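Thiamine-binding periplasmic protein (Escherichia coli, PDB 2QRY) binds thiamine, thiamine phosphate and thiamine diphosphate with high affinity in the periplasm for import by the ThiBPQ ABC transporter. Local coordinates at residues 23-28 with 263-268; 129-134 with 219-224; 62-67 with 315-320; 113-118 with 245-250. All coordinates share one frame; numbering follows the deposited sequence.

Contacts 1, 2 and 4 all reach the same branched mixed sheet, whereas contact 3 packs one helix against another. Contacts 1 and 2 bring together buried residues alone, and both touch carbon to carbon. Contacts 3 and 4 each bring in one partly exposed side chain, Arg317 and Trp115, laid against buried aliphatic groups. Contact 1 is remote from the ligand, yet it meets contact 4 where Leu266 packs on Ala250, and contact 3 where Tyr28 packs on Leu66. The other three share thiamin phosphate: contact 2 adds a hydroxyl that reaches the pyrimidine, contact 3 a backbone N-H to the phosphate, and contact 4 a carboxylate beside the thiazolium methyl.

Contact 1. Residues 23-28 with 263-268; sequences PVLTVY and QKFLQF
Leu25 and Val27, two residues apart on one strand, point their side chains from the same side of it at Phe265. The close-packed part is small and wholly apolar, at ordinary van der Waals spacing. Leu25 meets the base of the aromatic side chain, with CD1 4.2 Å from CB of Phe265, and Val27 lies over one face of the ring, its CG2 4.4 Å from CZ of Phe265. With CG anti to the backbone N (chi1 176°), Phe265 carries its ring out so that one face meets the valine methyl. The ring also meets Phe47 edge-to-face and touches Leu55 and Leu83, so a large flat hydrocarbon suits this place. Beta-branched Val27 suits a strand, and its side chain also touches Leu57 and Val81 of the strands on either side.

The loose side is quite different. Val24 and Thr26 alternate onto the other face of the strand and are partly exposed, while Lys264 on the helix stands in solvent, where its charged end can stay solvated. Helix 259-269 thus covers strand 24-29, which runs parallel between strands 54-59 and 81-86: the alpha/beta packing of a lobe in the type II periplasmic binding protein fold.

Contact 2. Residues 129-134 with 219-224; sequences AFVYDK and TTSPAY. With TPS (thiamin phosphate), chain E.
Val131 and Ser221 meet carbon to carbon, and the serine then carries the contact onward to the ligand. At its CB, Ser221 touches CG2 of Val131 at 3.9 Å and lies 3.5 Å from N1A of thiamin phosphate. At the tip, OG donates a hydrogen bond of 2.9 Å to N1A, a ring nitrogen of the pyrimidine. The hydroxyl stands anti to the carbonyl carbon and beside the backbone N (chi1 -66°), which turns it to the ligand while CB stays against the valine. The same OG is hydrogen-bonded to Ser217 OG and receives the N-H of Tyr218; three partners grip it, so its rotation is probably well fixed. Serine fits here because it is small enough to lie close to the ring and still offers a donor.

One helical turn later, Tyr224 places its CB 3.5 Å from CM2, the pyrimidine methyl, while its own ring is edge-to-face with Trp283. Thr219, one of the thiamine-binding residues, fills the other end of the contact with its methyl: CG2 is 3.8 Å from CB of Ala129. The small alanine lets the turn come close, CA to CA 5.5 Å for Ala129 and Thr219.

Strand 121-133 runs antiparallel to strand 214-218, whose end leads directly into residues 219-220 and helix 221-229. Val131 also touches Phe207 of helix 200-208, and Tyr204 of that helix touches both Val131 and Ser221, so the helix borders the contact.

Contact 3. Residues 62-67 with 315-320; sequences DGVSLL and AQRQAW. With TPS (thiamin phosphate), chain E.
The backbone N of Leu66 is shared by two carbonyls, bonding to O of Asp62 at 2.8 Å and more weakly to O of Gly63, closing the turn that faces the phosphate. From the start of this helix Val64 and Leu67 reach across to Arg317. The methyl CG1 of Val64 comes up at the edge of the guanidinium, near its plane, 3.6 Å from NH1 of Arg317. CD1 of Leu67 approaches obliquely, 4.3 Å from NH2 of Arg317. The arginine leaves its helix with CG between the backbone N and the carbonyl carbon (chi1 74°) and is extended from there to NE, running by the valine from the opposite side. Such a chain can bridge the 11.6 Å between the CA atoms of Val64 and Arg317.

Asp62 and Gly63 are thiamine-binding residues, here at the phosphate end of the pocket. Gly63 N bonds to O2 of thiamin phosphate at 2.6 Å, though that oxygen is less surely placed; the nearby N-terminal end of the helix would probably favour the anion. OD1 of Asp62 lies 2.8 Å from phosphate oxygen O3. A leucine replacing Asp62 is likely to leave O3 without this polar neighbour and put a hydrocarbon beside the phosphate.

Val64 also packs on Leu168 of helix 165-178, and Trp320 touches Leu171 and Leu172 of that helix. Arg317 and Leu67 both touch Ala92 of helix 90-96.

Contact 4. Residues 113-118 with 245-250; sequences GGWNND and LQVEVA. With TPS (thiamin phosphate), chain E.
The indole of Trp115 turns its six-membered ring to two valines of the strand, both meeting it obliquely. CH2 of Trp115 is 3.4 Å from CG1 of Val249, a tight approach, and CZ3 of Trp115 is 3.7 Å from CG1 of Val247. CG of the tryptophan stands anti to the backbone N (chi1 -174°), which carries the ring away from its exposed loop and toward the strand. On the five-membered ring, NE1 is hydrogen-bonded to O of Phe120, so the one polar atom of the indole is satisfied. Cutting Trp115 back to an alanine would probably leave a gap beside Val247 and Val249 and the carbonyl of Phe120 without its indole donor.

Strand 243-252 runs antiparallel between strands 81-86 and 121-133, beside an otherwise parallel set, as is characteristic of the type II periplasmic binding protein fold. Its residues alternate: beta-branched Val247 and Val249 face the tryptophan, Val249 also touching Leu90, while Glu248 leaves the strand on the other side, and its carboxylate belongs to the ligand pocket.

There OE2 of Glu248 lies 3.3 Å from CM4, the methyl of the thiazolium ring, whose positive charge is likely to favour a carboxylate nearby. OE1 of Glu248 is hydrogen-bonded to the hydroxyl of Tyr30, which probably helps to fix the group. Asp124 brings a second acid close to OE2 of Glu248, and the cationic ring would probably ease that pairing.

Contact 1. Residues 23-28 with 263-268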
# COMPACT_ATOMS: atom_id res chain seq x y z
N PRO A 23 -26.24 13.28 6.10
CA PRO A 23 -26.00 12.69 4.78
C PRO A 23 -24.81 11.73 4.90
O PRO A 23 -23.89 11.98 5.68
CB PRO A 23 -25.68 13.91 3.92
CG PRO A 23 -25.04 14.85 4.90
CD PRO A 23 -25.94 14.72 6.10
N VAL A 24 -24.84 10.64 4.14
CA VAL A 24 -23.77 9.64 4.20
C VAL A 24 -22.71 9.79 3.11
O VAL A 24 -23.01 10.15 1.97
CB VAL A 24 -24.35 8.21 4.10
CG1 VAL A 24 -23.25 7.19 4.34
CG2 VAL A 24 -25.47 8.03 5.10
N LEU A 25 -21.46 9.52 3.48
CA LEU A 25 -20.36 9.58 2.53
C LEU A 25 -19.69 8.21 2.62
O LEU A 25 -19.00 7.89 3.59
CB LEU A 25 -19.39 10.70 2.93
CG LEU A 25 -18.41 11.29 1.89
CD1 LEU A 25 -17.15 10.48 1.82
CD2 LEU A 25 -19.09 11.37 0.54
N THR A 26 -19.94 7.38 1.60
CA THR A 26 -19.41 6.03 1.55
C THR A 26 -18.00 5.97 0.99
O THR A 26 -17.76 6.38 -0.15
CB THR A 26 -20.34 5.13 0.71
OG1 THR A 26 -21.63 5.09 1.33
CG2 THR A 26 -19.78 3.71 0.61
N VAL A 27 -17.07 5.45 1.78
CA VAL A 27 -15.68 5.36 1.35
C VAL A 27 -15.12 3.93 1.32
O VAL A 27 -14.87 3.33 2.37
CB VAL A 27 -14.77 6.20 2.28
CG1 VAL A 27 -13.32 6.13 1.79
CG2 VAL A 27 -15.26 7.65 2.33
N TYR A 28 -14.93 3.39 0.11
CA TYR A 28 -14.36 2.05 -0.05
C TYR A 28 -12.87 2.08 0.32
O TYR A 28 -12.15 2.98 -0.09
CB TYR A 28 -14.48 1.58 -1.50
CG TYR A 28 -15.85 1.09 -1.93
CD1 TYR A 28 -16.93 1.10 -1.05
CD2 TYR A 28 -16.05 0.61 -3.22
CE1 TYR A 28 -18.18 0.63 -1.45
CE2 TYR A 28 -17.28 0.14 -3.63
CZ TYR A 28 -18.35 0.15 -2.74
OH TYR A 28 -19.57 -0.32 -3.16
N GLN A 263 -15.58 15.71 -2.13
CA GLN A 263 -14.46 16.61 -2.33
C GLN A 263 -13.98 17.26 -1.04
O GLN A 263 -12.80 17.59 -0.91
CB GLN A 263 -14.85 17.65 -3.39
CG GLN A 263 -15.27 16.95 -4.67
CD GLN A 263 -15.67 17.89 -5.79
OE1 GLN A 263 -16.56 18.73 -5.63
NE2 GLN A 263 -15.01 17.75 -6.94
N LYS A 264 -14.89 17.44 -0.09
CA LYS A 264 -14.49 18.03 1.18
C LYS A 264 -13.70 16.97 1.94
O LYS A 264 -12.84 17.28 2.76
CB LYS A 264 -15.71 18.48 1.99
CG LYS A 264 -16.49 19.61 1.33
CD LYS A 264 -17.13 20.54 2.34
CE LYS A 264 -18.25 19.87 3.13
NZ LYS A 264 -18.89 20.85 4.07
N PHE A 265 -13.99 15.70 1.65
CA PHE A 265 -13.28 14.62 2.31
C PHE A 265 -11.87 14.49 1.73
O PHE A 265 -10.92 14.22 2.45
CB PHE A 265 -14.03 13.30 2.14
CG PHE A 265 -13.28 12.12 2.70
CD1 PHE A 265 -12.43 11.37 1.90
CD2 PHE A 265 -13.40 11.79 4.05
CE1 PHE A 265 -11.70 10.32 2.43
CE2 PHE A 265 -12.67 10.75 4.59
CZ PHE A 265 -11.82 10.01 3.78
N LEU A 266 -11.75 14.69 0.42
CA LEU A 266 -10.46 14.60 -0.25
C LEU A 266 -9.52 15.73 0.17
O LEU A 266 -8.32 15.52 0.33
CB LEU A 266 -10.64 14.60 -1.77
CG LEU A 266 -11.34 13.36 -2.35
CD1 LEU A 266 -11.55 13.52 -3.85
CD2 LEU A 266 -10.51 12.11 -2.06
N GLN A 267 -10.07 16.93 0.36
CA GLN A 267 -9.26 18.08 0.77
C GLN A 267 -8.83 17.89 2.22
O GLN A 267 -7.68 18.12 2.58
CB GLN A 267 -10.06 19.38 0.64
CG GLN A 267 -9.27 20.65 0.96
CD GLN A 267 -8.19 20.95 -0.07
OE1 GLN A 267 -8.47 21.10 -1.26
NE2 GLN A 267 -6.94 21.06 0.39
N PHE A 268 -9.78 17.47 3.05
CA PHE A 268 -9.55 17.24 4.46
C PHE A 268 -8.54 16.11 4.67
O PHE A 268 -7.88 16.02 5.70
CB PHE A 268 -10.88 16.91 5.14
CG PHE A 268 -10.75 16.14 6.42
CD1 PHE A 268 -10.77 14.75 6.41
CD2 PHE A 268 -10.60 16.81 7.63
CE1 PHE A 268 -10.64 14.03 7.60
CE2 PHE A 268 -10.46 16.10 8.82
CZ PHE A 268 -10.49 14.71 8.81

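Contact 2. Residues 129-134 with 219-224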
# COMPACT_ATOMS: atom_id res chain seq x y z
N ALA A 129 9.20 -3.69 1.62
CA ALA A 129 10.39 -4.35 2.10
C ALA A 129 10.03 -5.63 2.83
O ALA A 129 8.91 -5.78 3.32
CB ALA A 129 11.16 -3.42 3.03
N PHE A 130 10.98 -6.56 2.91
CA PHE A 130 10.74 -7.80 3.62
C PHE A 130 11.08 -7.61 5.08
O PHE A 130 12.18 -7.17 5.43
CB PHE A 130 11.56 -8.94 3.03
CG PHE A 130 11.03 -9.46 1.73
CD1 PHE A 130 11.45 -8.91 0.52
CD2 PHE A 130 10.11 -10.50 1.72
CE1 PHE A 130 10.95 -9.40 -0.69
CE2 PHE A 130 9.61 -10.99 0.51
CZ PHE A 130 10.04 -10.44 -0.69
N VAL A 131 10.12 -7.93 5.94
CA VAL A 131 10.31 -7.82 7.39
C VAL A 131 10.65 -9.17 7.99
O VAL A 131 10.15 -10.20 7.53
CB VAL A 131 9.05 -7.28 8.07
CG1 VAL A 131 9.17 -7.43 9.58
CG2 VAL A 131 8.84 -5.82 7.70
N TYR A 132 11.52 -9.17 9.00
CA TYR A 132 11.92 -10.39 9.69
C TYR A 132 12.13 -10.13 11.18
O TYR A 132 12.09 -8.98 11.63
CB TYR A 132 13.22 -10.96 9.10
CG TYR A 132 14.42 -10.05 9.27
CD1 TYR A 132 14.63 -8.97 8.41
CD2 TYR A 132 15.33 -10.25 10.31
CE1 TYR A 132 15.71 -8.10 8.59
CE2 TYR A 132 16.42 -9.38 10.50
CZ TYR A 132 16.60 -8.32 9.64
OH TYR A 132 17.66 -7.47 9.82
N ASP A 133 12.36 -11.20 11.93
CA ASP A 133 12.58 -11.12 13.37
C ASP A 133 14.08 -11.30 13.62
O ASP A 133 14.60 -12.41 13.46
CB ASP A 133 11.81 -12.24 14.07
CG ASP A 133 11.80 -12.09 15.59
OD1 ASP A 133 12.82 -11.63 16.16
OD2 ASP A 133 10.78 -12.46 16.20
N LYS A 134 14.76 -10.24 14.03
CA LYS A 134 16.20 -10.32 14.29
C LYS A 134 16.55 -11.36 15.34
O LYS A 134 17.69 -11.84 15.39
CB LYS A 134 16.76 -8.96 14.70
CG LYS A 134 16.76 -7.94 13.58
CD LYS A 134 17.22 -6.58 14.08
CE LYS A 134 16.26 -6.01 15.10
NZ LYS A 134 16.69 -4.67 15.59
N THR A 219 8.98 -0.64 4.94
CA THR A 219 10.14 -0.18 5.70
C THR A 219 9.71 0.43 7.03
O THR A 219 10.52 0.58 7.93
CB THR A 219 10.96 0.91 4.95
OG1 THR A 219 10.12 2.02 4.63
CG2 THR A 219 11.58 0.34 3.69
N THR A 220 8.43 0.76 7.13
CA THR A 220 7.87 1.38 8.33
C THR A 220 7.18 0.40 9.28
O THR A 220 6.77 0.77 10.38
CB THR A 220 6.86 2.48 7.95
OG1 THR A 220 5.98 1.99 6.93
CG2 THR A 220 7.58 3.74 7.44
N SER A 221 7.06 -0.86 8.87
CA SER A 221 6.39 -1.84 9.71
C SER A 221 7.04 -1.99 11.09
O SER A 221 6.34 -2.19 12.09
CB SER A 221 6.34 -3.20 9.01
OG SER A 221 5.51 -3.14 7.86
N PRO A 222 8.37 -1.90 11.18
CA PRO A 222 8.98 -2.05 12.51
C PRO A 222 8.48 -1.01 13.50
O PRO A 222 8.38 -1.28 14.70
CB PRO A 222 10.47 -1.92 12.22
CG PRO A 222 10.60 -2.51 10.83
CD PRO A 222 9.40 -1.89 10.12
N ALA A 223 8.15 0.17 12.99
CA ALA A 223 7.67 1.26 13.83
C ALA A 223 6.42 0.85 14.62
O ALA A 223 6.22 1.31 15.75
CB ALA A 223 7.37 2.49 12.98
N TYR A 224 5.58 -0.00 14.03
CA TYR A 224 4.39 -0.44 14.76
C TYR A 224 4.79 -1.14 16.05
O TYR A 224 4.29 -0.82 17.13
CB TYR A 224 3.55 -1.42 13.94
CG TYR A 224 2.55 -2.15 14.81
CD1 TYR A 224 1.41 -1.51 15.28
CD2 TYR A 224 2.80 -3.46 15.25
CE1 TYR A 224 0.54 -2.13 16.17
CE2 TYR A 224 1.94 -4.10 16.14
CZ TYR A 224 0.81 -3.43 16.60
OH TYR A 224 -0.04 -4.04 17.49
CM2 TPS E . 2.62 -3.11 11.00
N3 TPS E . 0.02 -1.22 5.26
C2 TPS E . -0.22 -2.48 5.58
S1 TPS E . -1.10 -3.09 4.23
C5 TPS E . -1.12 -1.62 3.26
C4 TPS E . -0.43 -0.74 4.07
CM4 TPS E . -0.20 0.70 3.63
C6 TPS E . -1.75 -1.51 1.91
C7 TPS E . -2.39 -2.89 1.78
O7 TPS E . -3.05 -3.12 0.54
N1A TPS E . 2.96 -2.19 8.74
C2A TPS E . 2.13 -2.39 9.76
N3A TPS E . 0.87 -1.96 9.72
C4A TPS E . 0.39 -1.31 8.63
N4A TPS E . -0.93 -0.87 8.61
C5A TPS E . 1.25 -1.08 7.52
C6A TPS E . 2.57 -1.56 7.62
C7A TPS E . 0.80 -0.35 6.23
P1 TPS E . -3.65 -4.61 0.61
O1 TPS E . -2.52 -5.62 0.95
O2 TPS E . -4.39 -5.00 -0.74
O3 TPS E . -4.69 -4.66 1.75

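Contact 3. Residues 62-67 with 315-320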
# COMPACT_ATOMS: atom_id res chain seq x y z
N ASP A 62 -8.94 -5.55 -0.96
CA ASP A 62 -7.54 -5.22 -0.82
C ASP A 62 -7.26 -4.19 -1.93
O ASP A 62 -8.07 -4.03 -2.85
CB ASP A 62 -6.70 -6.48 -0.98
CG ASP A 62 -6.73 -7.34 0.27
OD1 ASP A 62 -6.39 -6.82 1.35
OD2 ASP A 62 -7.11 -8.53 0.17
N GLY A 63 -6.14 -3.49 -1.82
CA GLY A 63 -5.76 -2.47 -2.78
C GLY A 63 -6.11 -2.65 -4.25
O GLY A 63 -6.90 -1.89 -4.80
N VAL A 64 -5.50 -3.63 -4.90
CA VAL A 64 -5.77 -3.84 -6.32
C VAL A 64 -7.22 -4.24 -6.56
O VAL A 64 -7.84 -3.80 -7.53
CB VAL A 64 -4.83 -4.90 -6.93
CG1 VAL A 64 -5.12 -5.06 -8.43
CG2 VAL A 64 -3.38 -4.49 -6.69
N SER A 65 -7.76 -5.08 -5.68
CA SER A 65 -9.14 -5.53 -5.82
C SER A 65 -10.15 -4.39 -5.73
O SER A 65 -11.23 -4.47 -6.32
CB SER A 65 -9.47 -6.60 -4.78
OG SER A 65 -8.87 -7.83 -5.13
N LEU A 66 -9.81 -3.33 -4.99
CA LEU A 66 -10.72 -2.20 -4.88
C LEU A 66 -11.08 -1.73 -6.29
O LEU A 66 -12.25 -1.54 -6.62
CB LEU A 66 -10.07 -1.06 -4.08
CG LEU A 66 -10.06 -1.18 -2.55
CD1 LEU A 66 -9.27 -0.02 -1.96
CD2 LEU A 66 -11.48 -1.17 -2.00
N LEU A 67 -10.07 -1.56 -7.14
CA LEU A 67 -10.30 -1.11 -8.51
C LEU A 67 -11.13 -2.12 -9.32
O LEU A 67 -12.10 -1.74 -9.99
CB LEU A 67 -8.97 -0.88 -9.23
CG LEU A 67 -8.85 0.23 -10.28
CD1 LEU A 67 -7.80 -0.19 -11.31
CD2 LEU A 67 -10.17 0.50 -10.97
N ALA A 315 0.18 -1.02 -18.90
CA ALA A 315 0.45 -1.64 -20.19
C ALA A 315 1.04 -3.05 -20.10
O ALA A 315 0.86 -3.86 -21.02
CB ALA A 315 1.40 -0.75 -20.99
N GLN A 316 1.73 -3.37 -19.01
CA GLN A 316 2.35 -4.68 -18.89
C GLN A 316 2.00 -5.52 -17.66
O GLN A 316 2.46 -6.66 -17.57
CB GLN A 316 3.87 -4.54 -18.94
CG GLN A 316 4.46 -4.15 -20.28
CD GLN A 316 5.93 -3.78 -20.17
OE1 GLN A 316 6.28 -2.68 -19.72
NE2 GLN A 316 6.81 -4.71 -20.56
N ARG A 317 1.20 -5.01 -16.74
CA ARG A 317 0.92 -5.79 -15.54
C ARG A 317 0.23 -7.13 -15.78
O ARG A 317 0.48 -8.08 -15.03
CB ARG A 317 0.14 -4.97 -14.51
CG ARG A 317 -1.33 -4.71 -14.82
CD ARG A 317 -2.06 -4.27 -13.55
NE ARG A 317 -3.44 -3.88 -13.83
CZ ARG A 317 -4.38 -3.69 -12.91
NH1 ARG A 317 -4.10 -3.84 -11.62
NH2 ARG A 317 -5.61 -3.34 -13.28
N GLN A 318 -0.61 -7.21 -16.80
CA GLN A 318 -1.31 -8.46 -17.08
C GLN A 318 -0.34 -9.55 -17.53
O GLN A 318 -0.44 -10.70 -17.11
CB GLN A 318 -2.40 -8.26 -18.13
CG GLN A 318 -3.41 -7.18 -17.76
CD GLN A 318 -4.16 -7.46 -16.46
OE1 GLN A 318 -4.87 -6.60 -15.93
NE2 GLN A 318 -4.02 -8.68 -15.93
N ALA A 319 0.61 -9.19 -18.39
CA ALA A 319 1.58 -10.17 -18.86
C ALA A 319 2.55 -10.56 -17.73
O ALA A 319 2.94 -11.73 -17.62
CB ALA A 319 2.35 -9.63 -20.06
N TRP A 320 2.94 -9.60 -16.90
CA TRP A 320 3.87 -9.89 -15.81
C TRP A 320 3.22 -10.76 -14.75
O TRP A 320 3.88 -11.62 -14.16
CB TRP A 320 4.40 -8.60 -15.18
CG TRP A 320 5.33 -7.86 -16.08
CD1 TRP A 320 6.06 -8.38 -17.11
CD2 TRP A 320 5.68 -6.47 -16.01
NE1 TRP A 320 6.83 -7.40 -17.69
CE2 TRP A 320 6.62 -6.22 -17.03
CE3 TRP A 320 5.29 -5.41 -15.17
CZ2 TRP A 320 7.18 -4.96 -17.25
CZ3 TRP A 320 5.85 -4.15 -15.39
CH2 TRP A 320 6.78 -3.94 -16.42
CM2 TPS E . 2.62 -3.11 11.00
N3 TPS E . 0.02 -1.22 5.26
C2 TPS E . -0.22 -2.48 5.58
S1 TPS E . -1.10 -3.09 4.23
C5 TPS E . -1.12 -1.62 3.26
C4 TPS E . -0.43 -0.74 4.07
CM4 TPS E . -0.20 0.70 3.63
C6 TPS E . -1.75 -1.51 1.91
C7 TPS E . -2.39 -2.89 1.78
O7 TPS E . -3.05 -3.12 0.54
N1A TPS E . 2.96 -2.19 8.74
C2A TPS E . 2.13 -2.39 9.76
N3A TPS E . 0.87 -1.96 9.72
C4A TPS E . 0.39 -1.31 8.63
N4A TPS E . -0.93 -0.87 8.61
C5A TPS E . 1.25 -1.08 7.52
C6A TPS E . 2.57 -1.56 7.62
C7A TPS E . 0.80 -0.35 6.23
P1 TPS E . -3.65 -4.61 0.61
O1 TPS E . -2.52 -5.62 0.95
O2 TPS E . -4.39 -5.00 -0.74
O3 TPS E . -4.69 -4.66 1.75

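Contact 4. Residues 113-118 with 245-250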
# COMPACT_ATOMS: atom_id res chain seq x y z
N GLY A 113 9.38 12.45 -5.38
CA GLY A 113 9.23 12.36 -6.82
C GLY A 113 8.17 13.34 -7.28
O GLY A 113 7.89 13.46 -8.47
N GLY A 114 7.56 14.04 -6.32
CA GLY A 114 6.54 15.01 -6.65
C GLY A 114 5.20 14.36 -6.97
O GLY A 114 5.05 13.14 -6.89
N TRP A 115 4.22 15.19 -7.32
CA TRP A 115 2.91 14.68 -7.64
C TRP A 115 2.08 15.69 -8.42
O TRP A 115 1.81 16.79 -7.94
CB TRP A 115 2.18 14.29 -6.35
CG TRP A 115 0.86 13.61 -6.60
CD1 TRP A 115 -0.36 14.21 -6.75
CD2 TRP A 115 0.64 12.21 -6.74
NE1 TRP A 115 -1.32 13.27 -6.98
CE2 TRP A 115 -0.74 12.03 -6.98
CE3 TRP A 115 1.48 11.08 -6.70
CZ2 TRP A 115 -1.31 10.76 -7.18
CZ3 TRP A 115 0.92 9.83 -6.89
CH2 TRP A 115 -0.46 9.68 -7.12
N ASN A 116 1.69 15.30 -9.63
CA ASN A 116 0.88 16.15 -10.48
C ASN A 116 -0.26 15.30 -11.03
O ASN A 116 -0.08 14.56 -12.00
CB ASN A 116 1.72 16.71 -11.63
N ASN A 117 -1.43 15.41 -10.41
CA ASN A 117 -2.60 14.64 -10.85
C ASN A 117 -3.89 15.32 -10.41
O ASN A 117 -4.09 15.60 -9.22
CB ASN A 117 -2.54 13.21 -10.30
CG ASN A 117 -3.56 12.29 -10.95
OD1 ASN A 117 -4.77 12.41 -10.71
ND2 ASN A 117 -3.09 11.38 -11.78
N ASP A 118 -4.77 15.57 -11.37
CA ASP A 118 -6.05 16.24 -11.13
C ASP A 118 -7.10 15.35 -10.47
O ASP A 118 -8.07 15.85 -9.89
CB ASP A 118 -6.60 16.78 -12.45
N LEU A 245 8.71 2.40 -4.57
CA LEU A 245 7.90 3.40 -3.89
C LEU A 245 6.40 3.26 -4.10
O LEU A 245 5.94 3.00 -5.21
CB LEU A 245 8.31 4.80 -4.34
CG LEU A 245 7.39 5.97 -3.95
CD1 LEU A 245 7.45 6.23 -2.46
CD2 LEU A 245 7.82 7.21 -4.72
N GLN A 246 5.66 3.43 -3.01
CA GLN A 246 4.21 3.38 -3.08
C GLN A 246 3.63 4.68 -2.53
O GLN A 246 4.03 5.16 -1.47
CB GLN A 246 3.62 2.22 -2.27
CG GLN A 246 2.09 2.20 -2.36
CD GLN A 246 1.42 1.23 -1.39
OE1 GLN A 246 1.60 1.32 -0.17
NE2 GLN A 246 0.63 0.31 -1.93
N VAL A 247 2.71 5.26 -3.29
CA VAL A 247 2.02 6.46 -2.87
C VAL A 247 0.56 6.06 -2.95
O VAL A 247 0.03 5.86 -4.04
CB VAL A 247 2.27 7.65 -3.83
CG1 VAL A 247 1.45 8.84 -3.38
CG2 VAL A 247 3.75 8.00 -3.87
N GLU A 248 -0.09 5.93 -1.80
CA GLU A 248 -1.49 5.55 -1.79
C GLU A 248 -2.32 6.77 -2.12
O GLU A 248 -1.96 7.89 -1.77
CB GLU A 248 -1.89 5.00 -0.42
CG GLU A 248 -1.02 3.86 0.05
CD GLU A 248 -1.64 3.09 1.19
OE1 GLU A 248 -2.35 2.09 0.91
OE2 GLU A 248 -1.43 3.49 2.35
N VAL A 249 -3.45 6.56 -2.79
CA VAL A 249 -4.29 7.67 -3.19
C VAL A 249 -5.78 7.41 -2.99
O VAL A 249 -6.20 6.29 -2.71
CB VAL A 249 -4.08 8.00 -4.68
CG1 VAL A 249 -2.61 8.27 -4.95
CG2 VAL A 249 -4.55 6.84 -5.54
N ALA A 250 -6.55 8.47 -3.15
CA ALA A 250 -8.00 8.40 -3.04
C ALA A 250 -8.58 9.30 -4.14
O ALA A 250 -7.91 10.23 -4.61
CB ALA A 250 -8.44 8.89 -1.68
CM2 TPS E . 2.62 -3.11 11.00
N3 TPS E . 0.02 -1.22 5.26
C2 TPS E . -0.22 -2.48 5.58
S1 TPS E . -1.10 -3.09 4.23
C5 TPS E . -1.12 -1.62 3.26
C4 TPS E . -0.43 -0.74 4.07
CM4 TPS E . -0.20 0.70 3.63
C6 TPS E . -1.75 -1.51 1.91
C7 TPS E . -2.39 -2.89 1.78
O7 TPS E . -3.05 -3.12 0.54
N1A TPS E . 2.96 -2.19 8.74
C2A TPS E . 2.13 -2.39 9.76
N3A TPS E . 0.87 -1.96 9.72
C4A TPS E . 0.39 -1.31 8.63
N4A TPS E . -0.93 -0.87 8.61
C5A TPS E . 1.25 -1.08 7.52
C6A TPS E . 2.57 -1.56 7.62
C7A TPS E . 0.80 -0.35 6.23
P1 TPS E . -3.65 -4.61 0.61
O1 TPS E . -2.52 -5.62 0.95
O2 TPS E . -4.39 -5.00 -0.74
O3 TPS E . -4.69 -4.66 1.75